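Local coordinates for protein putative aminopeptidase (Leishmania major, PDB 5NTH) that probably removes N-terminal residues from peptides as a manganese-dependent aminopeptidase of the M17 leucyl aminopeptidase family, at residues V399-P410 against V496-F504. Residues are numbered along the deposited sequence; the frame is centred on the assembly and turned at random.
Sequences VYYATGEQDFVP and VEQHLSERF
In the catalytic domain of this M17 aminopeptidase, the C-terminal end of helix 391-404 meets two type I turns, Glu497 to Leu500 and Ser501 to Phe504, at and beyond the C-terminal part of helix 488-497, and Arg503 and Thr403 make the polar join. The Arg503 chain, extended from CG to NE, lays its guanidinium beside the helix end. Its NE donates to Thr403 O (2.9 Å, 164° at the hydrogen). Its NH2 donates to Gln406 O at 2.8 Å in a more bent bond. Both acceptors lie within about 10° of the guanidinium plane, while Val409 CG2 sits over one face, 3.6 Å from NE, and the Gly404 carbonyl group over the other. Ser501 OG accepts from Arg503 N, an ST turn in the backbone just before this arginine.

Thr403 OG1 works in two directions: it donates to Val399 O one helical turn back and accepts from Ser501 N at 3.0 Å. With OG1 between backbone N and carbonyl carbon (chi1 58°), CG2 is left to lie over the face of the Phe504 ring, a CH-pi contact 4.3 Å from the centroid. The edge of that ring faces Pro410 O. Further along, Val399 CG1 packs on Val496 CG1 at 3.7 Å, near strand 412-417; the side chain of Val496 lies about 8 Å from that of Lys298, a manganese ligand.

Two carbonyls around the helix end thus share one guanidinium, whose positive charge probably suits the negative end of the helix dipole.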
# COMPACT_ATOMS: atom_id res chain seq x y z
N VAL A 399 -11.73 34.45 5.97
CA VAL A 399 -12.89 35.03 5.37
C VAL A 399 -13.75 35.71 6.44
O VAL A 399 -14.29 36.79 6.18
CB VAL A 399 -13.67 34.04 4.51
CG1 VAL A 399 -12.78 33.56 3.36
CG2 VAL A 399 -14.23 32.87 5.33
N TYR A 400 -13.81 35.15 7.65
CA TYR A 400 -14.53 35.81 8.72
C TYR A 400 -13.91 37.16 9.03
O TYR A 400 -14.59 38.17 9.08
CB TYR A 400 -14.65 34.96 9.99
CG TYR A 400 -15.54 35.66 10.96
CD1 TYR A 400 -16.94 35.53 10.90
CD2 TYR A 400 -15.00 36.57 11.88
CE1 TYR A 400 -17.77 36.24 11.79
CE2 TYR A 400 -15.81 37.29 12.76
CZ TYR A 400 -17.19 37.13 12.72
OH TYR A 400 -17.97 37.85 13.57
N TYR A 401 -12.61 37.20 9.24
CA TYR A 401 -11.94 38.50 9.39
C TYR A 401 -12.32 39.52 8.31
O TYR A 401 -12.57 40.67 8.60
CB TYR A 401 -10.42 38.39 9.34
CG TYR A 401 -9.81 39.76 9.53
CD1 TYR A 401 -9.60 40.25 10.79
CD2 TYR A 401 -9.51 40.59 8.43
CE1 TYR A 401 -9.08 41.51 11.01
CE2 TYR A 401 -8.98 41.87 8.64
CZ TYR A 401 -8.77 42.32 9.94
OH TYR A 401 -8.27 43.58 10.23
N ALA A 402 -12.30 39.09 7.06
CA ALA A 402 -12.46 39.99 5.94
C ALA A 402 -13.91 40.43 5.81
O ALA A 402 -14.16 41.55 5.38
CB ALA A 402 -12.00 39.33 4.66
N THR A 403 -14.84 39.55 6.19
CA THR A 403 -16.27 39.87 6.07
C THR A 403 -16.90 40.43 7.31
O THR A 403 -17.91 41.08 7.20
CB THR A 403 -17.12 38.65 5.68
OG1 THR A 403 -16.95 37.59 6.64
CG2 THR A 403 -16.74 38.21 4.32
N GLY A 404 -16.31 40.16 8.47
CA GLY A 404 -16.89 40.56 9.75
C GLY A 404 -16.06 41.41 10.70
O GLY A 404 -16.55 41.82 11.73
N GLU A 405 -14.80 41.68 10.39
CA GLU A 405 -13.96 42.44 11.31
C GLU A 405 -13.37 43.75 10.75
O GLU A 405 -12.80 44.55 11.49
CB GLU A 405 -12.86 41.52 11.81
CG GLU A 405 -13.38 40.43 12.73
CD GLU A 405 -13.74 40.95 14.11
OE1 GLU A 405 -13.34 42.09 14.41
OE2 GLU A 405 -14.39 40.20 14.90
N GLN A 406 -13.51 43.97 9.45
CA GLN A 406 -13.05 45.20 8.85
C GLN A 406 -14.07 46.31 9.07
O GLN A 406 -15.23 46.05 9.43
CB GLN A 406 -12.81 44.96 7.37
CG GLN A 406 -11.74 43.91 7.16
CD GLN A 406 -10.95 44.11 5.88
OE1 GLN A 406 -9.83 44.65 5.88
NE2 GLN A 406 -11.55 43.68 4.76
N ASP A 407 -13.64 47.56 8.87
CA ASP A 407 -14.55 48.71 8.99
C ASP A 407 -15.41 49.03 7.74
O ASP A 407 -16.05 50.06 7.72
CB ASP A 407 -13.84 49.96 9.58
CG ASP A 407 -12.80 50.65 8.63
OD1 ASP A 407 -12.82 50.53 7.36
OD2 ASP A 407 -11.94 51.38 9.20
N PHE A 408 -15.42 48.16 6.74
CA PHE A 408 -16.40 48.17 5.63
C PHE A 408 -16.86 46.73 5.36
O PHE A 408 -16.14 45.79 5.66
CB PHE A 408 -15.76 48.73 4.37
CG PHE A 408 -14.77 47.78 3.71
CD1 PHE A 408 -13.43 47.74 4.08
CD2 PHE A 408 -15.19 46.90 2.69
CE1 PHE A 408 -12.54 46.86 3.46
CE2 PHE A 408 -14.29 46.02 2.08
CZ PHE A 408 -12.97 46.01 2.46
N VAL A 409 -18.03 46.54 4.79
CA VAL A 409 -18.54 45.20 4.51
C VAL A 409 -18.28 44.91 3.06
O VAL A 409 -18.79 45.64 2.25
CB VAL A 409 -20.06 45.11 4.71
CG1 VAL A 409 -20.59 43.73 4.29
CG2 VAL A 409 -20.44 45.41 6.16
N PRO A 410 -17.56 43.84 2.72
CA PRO A 410 -17.39 43.59 1.28
C PRO A 410 -18.69 43.29 0.51
O PRO A 410 -19.66 42.77 1.08
CB PRO A 410 -16.47 42.35 1.23
CG PRO A 410 -15.89 42.25 2.58
CD PRO A 410 -16.90 42.80 3.52
N VAL A 496 -15.20 26.60 3.76
CA VAL A 496 -14.85 28.03 3.92
C VAL A 496 -16.08 28.92 3.87
O VAL A 496 -16.19 29.89 4.59
CB VAL A 496 -13.89 28.52 2.82
CG1 VAL A 496 -13.35 29.89 3.19
CG2 VAL A 496 -12.71 27.57 2.63
N GLU A 497 -17.00 28.59 3.00
CA GLU A 497 -18.21 29.38 2.93
C GLU A 497 -18.93 29.50 4.29
O GLU A 497 -19.49 30.56 4.60
CB GLU A 497 -19.17 28.78 1.93
CG GLU A 497 -20.27 29.72 1.52
CD GLU A 497 -21.20 29.09 0.51
OE1 GLU A 497 -21.12 27.85 0.34
OE2 GLU A 497 -22.01 29.82 -0.12
N GLN A 498 -18.89 28.47 5.11
CA GLN A 498 -19.66 28.52 6.34
C GLN A 498 -19.15 29.53 7.33
O GLN A 498 -19.85 29.83 8.27
CB GLN A 498 -19.69 27.17 7.04
CG GLN A 498 -20.17 26.00 6.20
CD GLN A 498 -21.36 26.36 5.33
OE1 GLN A 498 -21.21 26.58 4.13
NE2 GLN A 498 -22.54 26.44 5.93
N HIS A 499 -17.95 30.07 7.13
CA HIS A 499 -17.34 30.97 8.12
C HIS A 499 -17.49 32.43 7.74
O HIS A 499 -16.94 33.30 8.40
CB HIS A 499 -15.90 30.52 8.43
CG HIS A 499 -15.87 29.12 8.98
ND1 HIS A 499 -16.21 28.82 10.28
CD2 HIS A 499 -15.70 27.92 8.37
CE1 HIS A 499 -16.20 27.51 10.46
NE2 HIS A 499 -15.89 26.94 9.31
N LEU A 500 -18.26 32.69 6.68
CA LEU A 500 -18.53 34.06 6.27
C LEU A 500 -19.48 34.64 7.28
O LEU A 500 -20.54 34.07 7.53
CB LEU A 500 -19.19 34.15 4.90
CG LEU A 500 -18.51 33.45 3.74
CD1 LEU A 500 -19.47 33.30 2.58
CD2 LEU A 500 -17.26 34.19 3.30
N SER A 501 -19.09 35.78 7.84
CA SER A 501 -19.98 36.56 8.65
C SER A 501 -21.36 36.74 8.01
O SER A 501 -21.50 36.91 6.81
CB SER A 501 -19.38 37.93 8.90
OG SER A 501 -20.40 38.82 9.32
N GLU A 502 -22.38 36.67 8.86
CA GLU A 502 -23.77 36.77 8.42
C GLU A 502 -24.10 38.15 7.88
O GLU A 502 -25.03 38.28 7.13
CB GLU A 502 -24.74 36.33 9.53
CG GLU A 502 -24.68 34.82 9.80
CD GLU A 502 -25.80 34.29 10.72
OE1 GLU A 502 -26.97 34.80 10.64
OE2 GLU A 502 -25.51 33.34 11.52
N ARG A 503 -23.31 39.16 8.22
CA ARG A 503 -23.51 40.50 7.66
C ARG A 503 -23.13 40.62 6.17
O ARG A 503 -23.53 41.56 5.51
CB ARG A 503 -22.74 41.55 8.49
CG ARG A 503 -21.31 41.80 8.12
CD ARG A 503 -20.76 42.94 8.95
NE ARG A 503 -19.32 43.16 8.72
CZ ARG A 503 -18.59 44.11 9.33
NH1 ARG A 503 -19.13 44.95 10.19
NH2 ARG A 503 -17.28 44.21 9.07
N PHE A 504 -22.34 39.68 5.67
CA PHE A 504 -21.92 39.70 4.28
C PHE A 504 -22.97 39.01 3.45
O PHE A 504 -23.31 37.88 3.72
CB PHE A 504 -20.58 39.00 4.14
CG PHE A 504 -20.22 38.68 2.73
CD1 PHE A 504 -19.79 39.67 1.89
CD2 PHE A 504 -20.31 37.38 2.26
CE1 PHE A 504 -19.47 39.40 0.57
CE2 PHE A 504 -19.98 37.08 0.96
CZ PHE A 504 -19.55 38.10 0.10